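Local coordinates for glycosyl hydrolases family 2, sugar binding domain protein (Bacteroides uniformis str. 3978 T3 ii, PDB 6D1P) that probably hydrolyses O-glycosidic bonds as a glycoside hydrolase family 2 beta-glucuronidase from a human gut bacterium, at residues Arg39-Ser44 against Gln87-Tyr92. Sequence-based numbering, arbitrary orientation.
Sequences RQDMGS and QGPGWY. With NA (sodium ion), chain L.
In the beta-sandwich sugar-binding domain of this family 2 glycosidase, neighbouring antiparallel strands 35-38 and 89-96 part company here: residues 39-44 leave the sheet as a loop leading to helix 45-49 and pass over the start of strand 89-96. Trp91 contributes more to the contact than any other residue. Its indole is a long, flat apolar group with one polar N-H, which suits a place between loop, helix and sheet: Ile45 and Val48 of the helix touch it, as do Ala165 and Arg167 of strand 162-169. With CG anti to its carbonyl carbon (chi1 -80°), the ring brings NE1 to Asp41, donating to OD1 at 2.9 Å. The bond is bent, 149° at the hydrogen, and uses the anti lone pair of OD1, which is tilted 21° out of the indole plane although carboxylate and ring are nearly coplanar. Arg167 forms a salt bridge to the same OD1, so this oxygen is gripped twice, and the positive charge probably helps keep Asp41 ionised. At the indole edge, in its plane, lies Gln40 O, 3.3 Å from Trp91 CD1. The same carbonyl receives a CA-H...O contact from Gly90 CA at 3.5 Å; a side chain on Gly90 would run up against Arg39 CA, so glycine lets the two backbones lie this close. Met42, its flexible chain bent at chi2 and chi3, lays CG 3.7 Å from Trp91 CD1. An alanine in place of Trp91 would remove the indole N-H and its apolar surface, and would probably loosen the loop and helix from the sheet. Two residues before Trp91, the rigid, apolar ring of Pro89 packs against the loop, its CG 3.8 Å from Asp41 CB. Ser44 is the N-cap of helix 45-49: its short hydroxyl reaches back to Glu47 N, and the same OG binds a sodium ion at 2.7 Å, together with Asp434 O of the second subunit.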
loop_
_atom_site.group_PDB
_atom_site.type_symbol
_atom_site.label_atom_id
_atom_site.label_comp_id
_atom_site.label_asym_id
_atom_site.label_seq_id
_atom_site.Cartn_x
_atom_site.Cartn_y
_atom_site.Cartn_z
ATOM N N ARG A 39 4.880 1.386 6.914
ATOM C CA ARG A 39 4.015 0.275 6.511
ATOM C C ARG A 39 4.625 -0.546 5.363
ATOM O O ARG A 39 4.091 -0.657 4.259
ATOM C CB ARG A 39 2.630 0.794 6.148
ATOM C CG ARG A 39 1.635 -0.335 6.049
ATOM C CD ARG A 39 0.242 0.170 5.953
ATOM N NE ARG A 39 -0.136 0.469 4.572
ATOM C CZ ARG A 39 -1.392 0.741 4.217
ATOM N NH1 ARG A 39 -2.370 0.729 5.147
ATOM N NH2 ARG A 39 -1.680 0.999 2.946
ATOM N N GLN A 40 5.757 -1.167 5.670
ATOM C CA GLN A 40 6.458 -2.040 4.737
ATOM C C GLN A 40 7.568 -2.734 5.502
ATOM O O GLN A 40 7.893 -2.367 6.633
ATOM C CB GLN A 40 7.029 -1.283 3.542
ATOM C CG GLN A 40 8.098 -0.255 3.902
ATOM C CD GLN A 40 8.697 0.379 2.655
ATOM O OE1 GLN A 40 8.151 1.334 2.104
ATOM N NE2 GLN A 40 9.799 -0.172 2.188
ATOM N N ASP A 41 8.107 -3.775 4.890
ATOM C CA ASP A 41 9.249 -4.449 5.465
ATOM C C ASP A 41 10.482 -3.609 5.190
ATOM O O ASP A 41 10.522 -2.835 4.232
ATOM C CB ASP A 41 9.415 -5.842 4.859
ATOM C CG ASP A 41 10.005 -6.861 5.844
ATOM O OD1 ASP A 41 10.157 -6.563 7.052
ATOM O OD2 ASP A 41 10.328 -7.980 5.397
ATOM N N MET A 42 11.490 -3.762 6.032
ATOM C CA MET A 42 12.765 -3.132 5.756
ATOM C C MET A 42 13.767 -4.203 5.346
ATOM O O MET A 42 13.511 -5.401 5.476
ATOM C CB MET A 42 13.225 -2.327 6.967
ATOM C CG MET A 42 12.243 -1.214 7.276
ATOM S SD MET A 42 12.245 0.051 5.974
ATOM C CE MET A 42 13.815 0.866 6.337
ATOM N N GLY A 43 14.914 -3.756 4.827
ATOM C CA GLY A 43 15.845 -4.677 4.209
ATOM C C GLY A 43 16.619 -5.548 5.171
ATOM O O GLY A 43 17.191 -6.557 4.747
ATOM N N SER A 44 16.669 -5.168 6.443
ATOM C CA SER A 44 17.325 -5.924 7.507
ATOM C C SER A 44 17.126 -5.126 8.780
ATOM O O SER A 44 16.757 -3.949 8.729
ATOM C CB SER A 44 18.819 -6.128 7.253
ATOM O OG SER A 44 19.489 -4.881 7.261
ATOM N N GLN A 87 -2.571 -5.913 4.082
ATOM C CA GLN A 87 -2.253 -7.177 4.756
ATOM C C GLN A 87 -0.794 -7.504 4.468
ATOM O O GLN A 87 -0.461 -8.035 3.399
ATOM C CB GLN A 87 -3.178 -8.314 4.310
ATOM C CG GLN A 87 -4.600 -8.128 4.723
ATOM C CD GLN A 87 -5.497 -9.270 4.275
ATOM O OE1 GLN A 87 -5.780 -9.439 3.080
ATOM N NE2 GLN A 87 -5.929 -10.062 5.221
ATOM N N GLY A 88 0.071 -7.199 5.428
ATOM C CA GLY A 88 1.491 -7.285 5.211
ATOM C C GLY A 88 2.300 -6.803 6.397
ATOM O O GLY A 88 1.790 -6.615 7.500
ATOM N N PRO A 89 3.598 -6.615 6.185
ATOM C CA PRO A 89 4.485 -6.232 7.286
ATOM C C PRO A 89 4.599 -4.718 7.465
ATOM O O PRO A 89 4.306 -3.921 6.571
ATOM C CB PRO A 89 5.825 -6.842 6.847
ATOM C CG PRO A 89 5.784 -6.674 5.320
ATOM C CD PRO A 89 4.338 -6.969 4.955
ATOM N N GLY A 90 5.031 -4.339 8.665
ATOM C CA GLY A 90 5.317 -2.956 9.000
ATOM C C GLY A 90 6.185 -2.946 10.234
ATOM O O GLY A 90 6.272 -3.947 10.950
ATOM N N TRP A 91 6.834 -1.806 10.481
ATOM C CA TRP A 91 7.850 -1.715 11.524
ATOM C C TRP A 91 7.604 -0.536 12.453
ATOM O O TRP A 91 7.224 0.547 12.007
ATOM C CB TRP A 91 9.252 -1.556 10.918
ATOM C CG TRP A 91 9.930 -2.813 10.409
ATOM C CD1 TRP A 91 9.878 -3.327 9.139
ATOM C CD2 TRP A 91 10.804 -3.672 11.149
ATOM N NE1 TRP A 91 10.658 -4.456 9.049
ATOM C CE2 TRP A 91 11.232 -4.691 10.272
ATOM C CE3 TRP A 91 11.263 -3.683 12.472
ATOM C CZ2 TRP A 91 12.087 -5.709 10.678
ATOM C CZ3 TRP A 91 12.114 -4.697 12.870
ATOM C CH2 TRP A 91 12.520 -5.691 11.976
ATOM N N TYR A 92 7.889 -0.728 13.736
ATOM C CA TYR A 92 7.913 0.357 14.710
ATOM C C TYR A 92 9.306 0.477 15.322
ATOM O O TYR A 92 10.022 -0.519 15.447
ATOM C CB TYR A 92 6.912 0.130 15.837
ATOM C CG TYR A 92 5.476 -0.003 15.423
ATOM C CD1 TYR A 92 4.956 -1.224 15.002
ATOM C CD2 TYR A 92 4.615 1.075 15.524
ATOM C CE1 TYR A 92 3.613 -1.353 14.665
ATOM C CE2 TYR A 92 3.288 0.959 15.192
ATOM C CZ TYR A 92 2.789 -0.257 14.755
ATOM O OH TYR A 92 1.455 -0.350 14.419
HETATM NA NA NA L . 21.888 -5.448 6.200
HETATM O O HOH W 1 22.816 -7.060 7.788
#